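Local coordinates for ankyrin repeat and SOCS box protein 11 (Homo sapiens, PDB 4UUC) that recognises substrates such as BIK, DIRAS2 and RPN1 for a cullin-5-RING E3 ubiquitin ligase, here represented by its ankyrin repeat domain, at residues S40-C45 with A71-N76; G48-A53 with S82-N87; T169-A174 with K201-L206. All coordinates share one frame; numbering follows the deposited sequence.

Contact 1 (S40-C45 with A71-N76); sequences SLHEAC and ATPLFN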
# COMPACT_ATOMS: atom_id res chain seq x y z
N SER A 40 8.88 16.85 -10.61
CA SER A 40 9.67 15.83 -11.30
C SER A 40 9.94 14.64 -10.39
O SER A 40 9.98 13.49 -10.84
CB SER A 40 10.99 16.43 -11.80
OG SER A 40 10.74 17.38 -12.82
N LEU A 41 10.12 14.90 -9.09
CA LEU A 41 10.33 13.82 -8.13
C LEU A 41 9.12 12.90 -8.06
O LEU A 41 9.26 11.68 -8.00
CB LEU A 41 10.64 14.38 -6.74
CG LEU A 41 10.88 13.33 -5.65
CD1 LEU A 41 12.06 12.42 -6.01
CD2 LEU A 41 11.09 13.98 -4.30
N HIS A 42 7.92 13.49 -8.06
CA HIS A 42 6.69 12.70 -8.11
C HIS A 42 6.72 11.73 -9.29
O HIS A 42 6.41 10.55 -9.15
CB HIS A 42 5.44 13.59 -8.22
CG HIS A 42 5.01 14.20 -6.92
ND1 HIS A 42 5.00 15.56 -6.71
CD2 HIS A 42 4.54 13.64 -5.78
CE1 HIS A 42 4.56 15.82 -5.49
NE2 HIS A 42 4.27 14.67 -4.91
N GLU A 43 7.12 12.23 -10.46
CA GLU A 43 7.11 11.41 -11.67
C GLU A 43 8.20 10.33 -11.65
O GLU A 43 7.95 9.20 -12.07
CB GLU A 43 7.25 12.30 -12.91
CG GLU A 43 6.16 13.36 -12.99
CD GLU A 43 5.56 13.57 -14.37
OE1 GLU A 43 5.53 12.62 -15.18
OE2 GLU A 43 5.10 14.70 -14.64
N ALA A 44 9.39 10.66 -11.16
CA ALA A 44 10.45 9.65 -11.03
C ALA A 44 10.00 8.52 -10.10
O ALA A 44 10.23 7.35 -10.39
CB ALA A 44 11.74 10.27 -10.51
N CYS A 45 9.37 8.87 -8.99
CA CYS A 45 8.97 7.85 -8.02
C CYS A 45 7.82 6.99 -8.55
O CYS A 45 7.77 5.80 -8.27
CB CYS A 45 8.60 8.51 -6.69
SG CYS A 45 10.03 9.16 -5.81
N ALA A 71 -1.14 13.07 -3.22
CA ALA A 71 -0.07 12.10 -3.43
C ALA A 71 1.28 12.69 -3.05
O ALA A 71 1.59 13.83 -3.39
CB ALA A 71 -0.06 11.63 -4.88
N THR A 72 2.07 11.89 -2.34
CA THR A 72 3.45 12.22 -2.01
C THR A 72 4.38 11.37 -2.87
O THR A 72 3.94 10.39 -3.48
CB THR A 72 3.76 11.98 -0.53
OG1 THR A 72 3.49 10.60 -0.21
CG2 THR A 72 2.90 12.87 0.36
N PRO A 73 5.67 11.74 -2.93
CA PRO A 73 6.62 10.88 -3.65
C PRO A 73 6.62 9.45 -3.10
O PRO A 73 6.73 8.50 -3.88
CB PRO A 73 7.97 11.56 -3.42
CG PRO A 73 7.61 13.02 -3.23
CD PRO A 73 6.28 13.02 -2.53
N LEU A 74 6.47 9.31 -1.79
CA LEU A 74 6.47 7.98 -1.17
C LEU A 74 5.27 7.16 -1.62
O LEU A 74 5.40 5.96 -1.89
CB LEU A 74 6.50 8.10 0.35
CG LEU A 74 6.59 6.78 1.14
CD1 LEU A 74 7.83 5.97 0.76
CD2 LEU A 74 6.59 7.07 2.63
N PHE A 75 4.10 7.79 -1.69
CA PHE A 75 2.93 7.10 -2.21
C PHE A 75 3.19 6.62 -3.64
O PHE A 75 2.92 5.46 -3.97
CB PHE A 75 1.69 8.01 -2.18
CG PHE A 75 0.46 7.38 -2.75
CD1 PHE A 75 -0.35 6.56 -1.98
CD2 PHE A 75 0.11 7.60 -4.07
CE1 PHE A 75 -1.48 5.98 -2.52
CE2 PHE A 75 -1.02 7.02 -4.61
CZ PHE A 75 -1.81 6.21 -3.83
N ASN A 76 3.73 7.49 -4.48
CA ASN A 76 4.02 7.13 -5.86
C ASN A 76 5.02 5.98 -5.93
O ASN A 76 4.88 5.08 -6.76
CB ASN A 76 4.53 8.34 -6.64
CG ASN A 76 3.42 9.32 -6.98
OD1 ASN A 76 2.27 9.13 -6.59
ND2 ASN A 76 3.77 10.37 -7.72
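His42 and Pro73 bring the two backbones nearest, CA to CA 4.8 Å, and one turn further on Cys45 and Asn76 form the second close pair. Residues 40-45 are helical throughout, whereas 71-76 turns into its helix only at Pro73. Thr72 is the N-cap of that helix, and a capping bond from Phe75 N to its OG1 holds the first turn.

Two polar side chains reach across, one from each segment. Asn76 has CG anti to its carbonyl carbon (chi1 -75°) and directs ND2 back to His42 O at 3.0 Å (N-H...O 163°). The bond is straight and the oxygen lies close to the amide plane of Asn76, but the donor sits well above the plane of the carbonyl. His42 has its CG anti to its carbonyl carbon, which extends the ring toward the loop before Pro73. His42 NE2 gives a weak, bent bond to Ala71 O at 3.2 Å; the stronger partner of NE2 is Gly65 O, and Ser39 N donates to ND1.

The rest of the contact gathers round the proline ring. Pro73 CD packs against the imidazole obliquely, 3.5 Å from His42 NE2. Leu41 CD2 meets Pro73 CG at 3.8 Å, the two side chains crossing at about a right angle, and Cys45 SG reaches Pro73 CB at 4.0 Å. Leu89 of helix 83-91 touches both Cys45 and Pro73, extending this patch to the second helix of ANK 3.

Buried polar groups thus join the first helices of neighbouring repeats ANK 2 and ANK 3, Thr72-Pro73-Leu74 being the helix-starting Thr-Pro-Leu of the ankyrin consensus. Both imidazole nitrogens are engaged, with ND1 accepting and NE2 donating, a pattern consistent with a neutral ring protonated at NE2.

Contact 2 (G48-A53 with S82-N87); sequences GHVACA and SAACVN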
# COMPACT_ATOMS: atom_id res chain seq x y z
N GLY A 48 9.29 4.47 -10.60
CA GLY A 48 10.21 3.60 -9.88
C GLY A 48 11.67 3.85 -10.23
O GLY A 48 12.49 2.93 -10.15
N HIS A 49 12.00 5.08 -10.60
CA HIS A 49 13.34 5.41 -11.08
C HIS A 49 14.20 5.99 -9.95
O HIS A 49 14.26 7.21 -9.76
CB HIS A 49 13.25 6.37 -12.26
CG HIS A 49 12.36 5.89 -13.36
ND1 HIS A 49 12.48 4.64 -13.92
CD2 HIS A 49 11.33 6.49 -14.01
CE1 HIS A 49 11.57 4.49 -14.86
NE2 HIS A 49 10.85 5.60 -14.94
N VAL A 50 14.89 5.12 -9.22
CA VAL A 50 15.58 5.52 -8.00
C VAL A 50 16.76 6.47 -8.25
O VAL A 50 16.99 7.39 -7.47
CB VAL A 50 16.09 4.28 -7.21
CG1 VAL A 50 17.14 3.51 -8.00
CG2 VAL A 50 16.62 4.68 -5.84
N ALA A 51 17.51 6.26 -9.33
CA ALA A 51 18.67 7.10 -9.61
C ALA A 51 18.22 8.53 -9.93
O ALA A 51 18.81 9.50 -9.45
CB ALA A 51 19.49 6.52 -10.76
N CYS A 52 17.16 8.65 -10.72
CA CYS A 52 16.59 9.96 -11.02
C CYS A 52 16.05 10.61 -9.75
O CYS A 52 16.27 11.80 -9.52
CB CYS A 52 15.47 9.84 -12.07
SG CYS A 52 16.04 9.46 -13.73
N ALA A 53 15.34 9.84 -8.93
CA ALA A 53 14.81 10.36 -7.67
C ALA A 53 15.93 10.91 -6.79
O ALA A 53 15.82 12.01 -6.27
CB ALA A 53 14.03 9.27 -6.94
N SER A 82 8.92 0.09 -6.28
CA SER A 82 10.38 0.19 -6.17
C SER A 82 10.83 0.38 -4.73
O SER A 82 10.76 1.47 -4.17
CB SER A 82 10.90 1.35 -7.02
OG SER A 82 12.30 1.49 -6.82
N ALA A 83 11.32 -0.71 -4.12
CA ALA A 83 11.83 -0.65 -2.76
C ALA A 83 13.00 0.31 -2.66
O ALA A 83 13.17 1.00 -1.65
CB ALA A 83 12.24 -2.05 -2.30
N ALA A 84 13.81 0.37 -3.71
CA ALA A 84 14.95 1.28 -3.74
C ALA A 84 14.48 2.73 -3.62
O ALA A 84 15.08 3.52 -2.89
CB ALA A 84 15.75 1.07 -5.02
N CYS A 85 13.41 3.07 -4.33
CA CYS A 85 12.84 4.41 -4.24
C CYS A 85 12.32 4.69 -2.84
O CYS A 85 12.56 5.77 -2.28
CB CYS A 85 11.70 4.59 -5.25
SG CYS A 85 12.24 5.05 -6.92
N VAL A 86 11.60 3.73 -2.27
CA VAL A 86 11.08 3.88 -0.92
C VAL A 86 12.22 4.17 0.05
O VAL A 86 12.14 5.08 0.87
CB VAL A 86 10.30 2.62 -0.47
CG1 VAL A 86 9.93 2.70 1.01
CG2 VAL A 86 9.05 2.43 -1.33
N ASN A 87 13.31 3.40 -0.06
CA ASN A 87 14.45 3.59 0.82
C ASN A 87 15.09 4.97 0.69
O ASN A 87 15.33 5.63 1.70
CB ASN A 87 15.51 2.52 0.55
CG ASN A 87 15.15 1.17 1.15
OD1 ASN A 87 14.43 1.10 2.15
ND2 ASN A 87 15.67 0.10 0.56
O HOH W 1 14.33 1.15 -8.65
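The first torsions of Cys85 and Val50 place their tips against the facing helix start. Cys85 holds SG anti to its own carbonyl carbon (chi1 -84°), which swings the sulphur over the start of helix 50-58. Val50, at chi1 64°, has CG2 anti to its backbone N and CG1 in the crowded position between N and the carbonyl carbon. Val50 CG2 consequently lies over the first turn of helix 83-91, 3.5 Å from Ala84 O and 3.8 Å from Ala84 CB.

The sulphur faces mainly backbone: Cys85 SG is 3.5 Å from Val50 N and 3.6 Å from Gly48 C, and it also touches Val50 CB. Gly48 ends the preceding helix in a Schellman motif with positive phi. Ser82 CB packs 3.7 Å from Gly48 CA, and a CB on Gly48 would probably sit too tightly against Ser82 CB.

No direct hydrogen bond joins the segments. Water 1 supplies the polar link instead, donating to Gly48 O at 3.0 Å and lying 2.8 Å from Ser82 OG in a second hydrogen bond. The same hydroxyl is the N-cap of helix 83-91, accepting from Cys85 N, so the bridged serine also fixes the turn that carries SG.

Schellman glycine, N-cap residue and second helix follow in order in residues 48-53. This is the tight inter-helix turn of the ankyrin helix-turn-helix, stacked here at the surface between ANK 2 and ANK 3.

Contact 3 (T169-A174 with K201-L206); sequences TPLHAA and KSALDL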
# COMPACT_ATOMS: atom_id res chain seq x y z
N THR A 169 -14.52 -7.47 8.82
CA THR A 169 -13.23 -8.01 9.21
C THR A 169 -12.46 -8.46 7.96
O THR A 169 -13.06 -8.61 6.89
CB THR A 169 -13.37 -9.20 10.18
OG1 THR A 169 -13.84 -10.35 9.48
CG2 THR A 169 -14.32 -8.87 11.33
N PRO A 170 -11.14 -8.66 8.09
CA PRO A 170 -10.36 -9.23 6.98
C PRO A 170 -10.94 -10.55 6.47
O PRO A 170 -10.85 -10.83 5.28
CB PRO A 170 -8.98 -9.43 7.61
CG PRO A 170 -8.90 -8.36 8.64
CD PRO A 170 -10.28 -8.27 9.22
N LEU A 171 -11.53 -11.34 7.37
CA LEU A 171 -12.13 -12.60 6.96
C LEU A 171 -13.36 -12.36 6.09
O LEU A 171 -13.60 -13.10 5.13
CB LEU A 171 -12.50 -13.44 8.19
CG LEU A 171 -12.98 -14.87 7.89
CD1 LEU A 171 -11.84 -15.75 7.39
CD2 LEU A 171 -13.64 -15.48 9.12
N HIS A 172 -14.15 -11.34 6.41
CA HIS A 172 -15.29 -10.98 5.57
C HIS A 172 -14.83 -10.61 4.17
O HIS A 172 -15.42 -11.04 3.18
CB HIS A 172 -16.08 -9.81 6.17
CG HIS A 172 -16.94 -10.18 7.33
ND1 HIS A 172 -16.66 -9.79 8.62
CD2 HIS A 172 -18.09 -10.91 7.40
CE1 HIS A 172 -17.59 -10.26 9.44
NE2 HIS A 172 -18.46 -10.95 8.72
N ALA A 173 -13.76 -9.82 4.10
CA ALA A 173 -13.19 -9.43 2.81
C ALA A 173 -12.70 -10.66 2.05
O ALA A 173 -12.96 -10.79 0.86
CB ALA A 173 -12.05 -8.46 3.01
N ALA A 174 -12.02 -11.56 2.75
CA ALA A 174 -11.49 -12.77 2.13
C ALA A 174 -12.61 -13.67 1.61
O ALA A 174 -12.46 -14.33 0.58
CB ALA A 174 -10.61 -13.53 3.12
N LYS A 201 -23.99 -10.00 8.09
CA LYS A 201 -23.49 -11.21 7.43
C LYS A 201 -22.24 -11.77 8.11
O LYS A 201 -21.33 -11.02 8.47
CB LYS A 201 -23.16 -10.92 5.96
CG LYS A 201 -24.31 -10.34 5.14
CD LYS A 201 -25.42 -11.36 4.92
CE LYS A 201 -26.50 -10.80 3.99
NZ LYS A 201 -27.61 -11.77 3.77
N SER A 202 -22.19 -13.08 8.27
CA SER A 202 -20.96 -13.77 8.65
C SER A 202 -20.11 -13.99 7.40
O SER A 202 -20.59 -13.85 6.28
CB SER A 202 -21.27 -15.11 9.31
OG SER A 202 -21.81 -16.00 8.36
N ALA A 203 -18.84 -14.35 7.60
CA ALA A 203 -17.97 -14.65 6.47
C ALA A 203 -18.58 -15.77 5.62
O ALA A 203 -18.61 -15.68 4.40
CB ALA A 203 -16.58 -15.04 6.96
N LEU A 204 -19.09 -16.81 6.28
CA LEU A 204 -19.71 -17.91 5.56
C LEU A 204 -20.89 -17.43 4.71
O LEU A 204 -21.05 -17.87 3.57
CB LEU A 204 -20.18 -18.99 6.54
CG LEU A 204 -20.76 -20.27 5.93
CD1 LEU A 204 -19.74 -20.99 5.04
CD2 LEU A 204 -21.25 -21.20 7.03
N ASP A 205 -21.70 -16.52 5.25
CA ASP A 205 -22.82 -15.95 4.49
C ASP A 205 -22.36 -15.29 3.20
O ASP A 205 -23.06 -15.31 2.18
CB ASP A 205 -23.59 -14.91 5.33
CG ASP A 205 -24.31 -15.52 6.52
OD1 ASP A 205 -24.66 -16.71 6.49
OD2 ASP A 205 -24.54 -14.77 7.49
N LEU A 206 -21.18 -14.68 3.24
CA LEU A 206 -20.66 -13.92 2.10
C LEU A 206 -20.05 -14.79 1.01
O LEU A 206 -19.98 -14.38 -0.14
CB LEU A 206 -19.62 -12.90 2.57
CG LEU A 206 -20.14 -11.77 3.46
CD1 LEU A 206 -18.97 -10.98 4.02
CD2 LEU A 206 -21.08 -10.86 2.68
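His172 and Lys201 make the single hydrogen bond found between the two segments: His172 NE2 donates to Lys201 O at 2.9 Å. It is short but weak, because the N-H...O angle is only 125°. The other ring nitrogen faces its own segment, where Thr169 N donates to His172 ND1 close to the ring plane, at 156°. His172 N donates in turn to Thr169 OG1, closing a capping box that fixes the ring's orientation.

The second segment has a matching capping box. Ser202 N donates to Asp205 OD2 at 3.0 Å, and Asp205 N donates back to Ser202 OG. Arg196 adds a salt bridge to the same OD2.

Apolar contact occurs at two places. Leu171, with CG anti to the backbone N (chi1 -173°), brings CD2 to 3.7 Å from Ala203 CB. Leu206 CD1 comes up to the edge of the imidazole, 3.5 Å from His172 CD2, with the two side chains crossing at about a right angle. Leu171 also touches Leu186 of helix 180-188 and Leu217 of helix 212-220, which carries the apolar contact on to those two helices.

An alanine in place of His172 would probably leave Lys201 O and Thr169 N without these ring partners and open a gap beside Leu206 CD1.

Residues 169-174 hold the Thr-Pro-Leu-His start of the first ANK 6 helix, packed on helix 203-206 near the C-terminal end of the domain. Held at ND1 by its own N-cap residue, the imidazole reaches by one weak NE2 bond to the carbonyl just before the next helix.

How the contacts relate
Contacts 1 and 2 join ANK 2 and ANK 3: contact 1 between helices 40-46 and 73-80, contact 2 between the starts of helices 50-58 and 83-91. Their centres are 10 Å apart, and they touch: Ala44 O and His49 N are 2.9 Å apart, a probable hydrogen bond. Contact 3 lies on the opposite side of the chain's centre, its centre 35 Å from that of contact 1 and 37 Å from that of contact 2, with nearest atoms about 19 and 23 Å apart. It shares with contact 1 a weak histidine NE2 bond to the carbonyl two residues before the next helix, consistent with the domain's repeated architecture, but His42 has a stronger partner, Gly65 O, and Leu206 packs where Asn76 bonds.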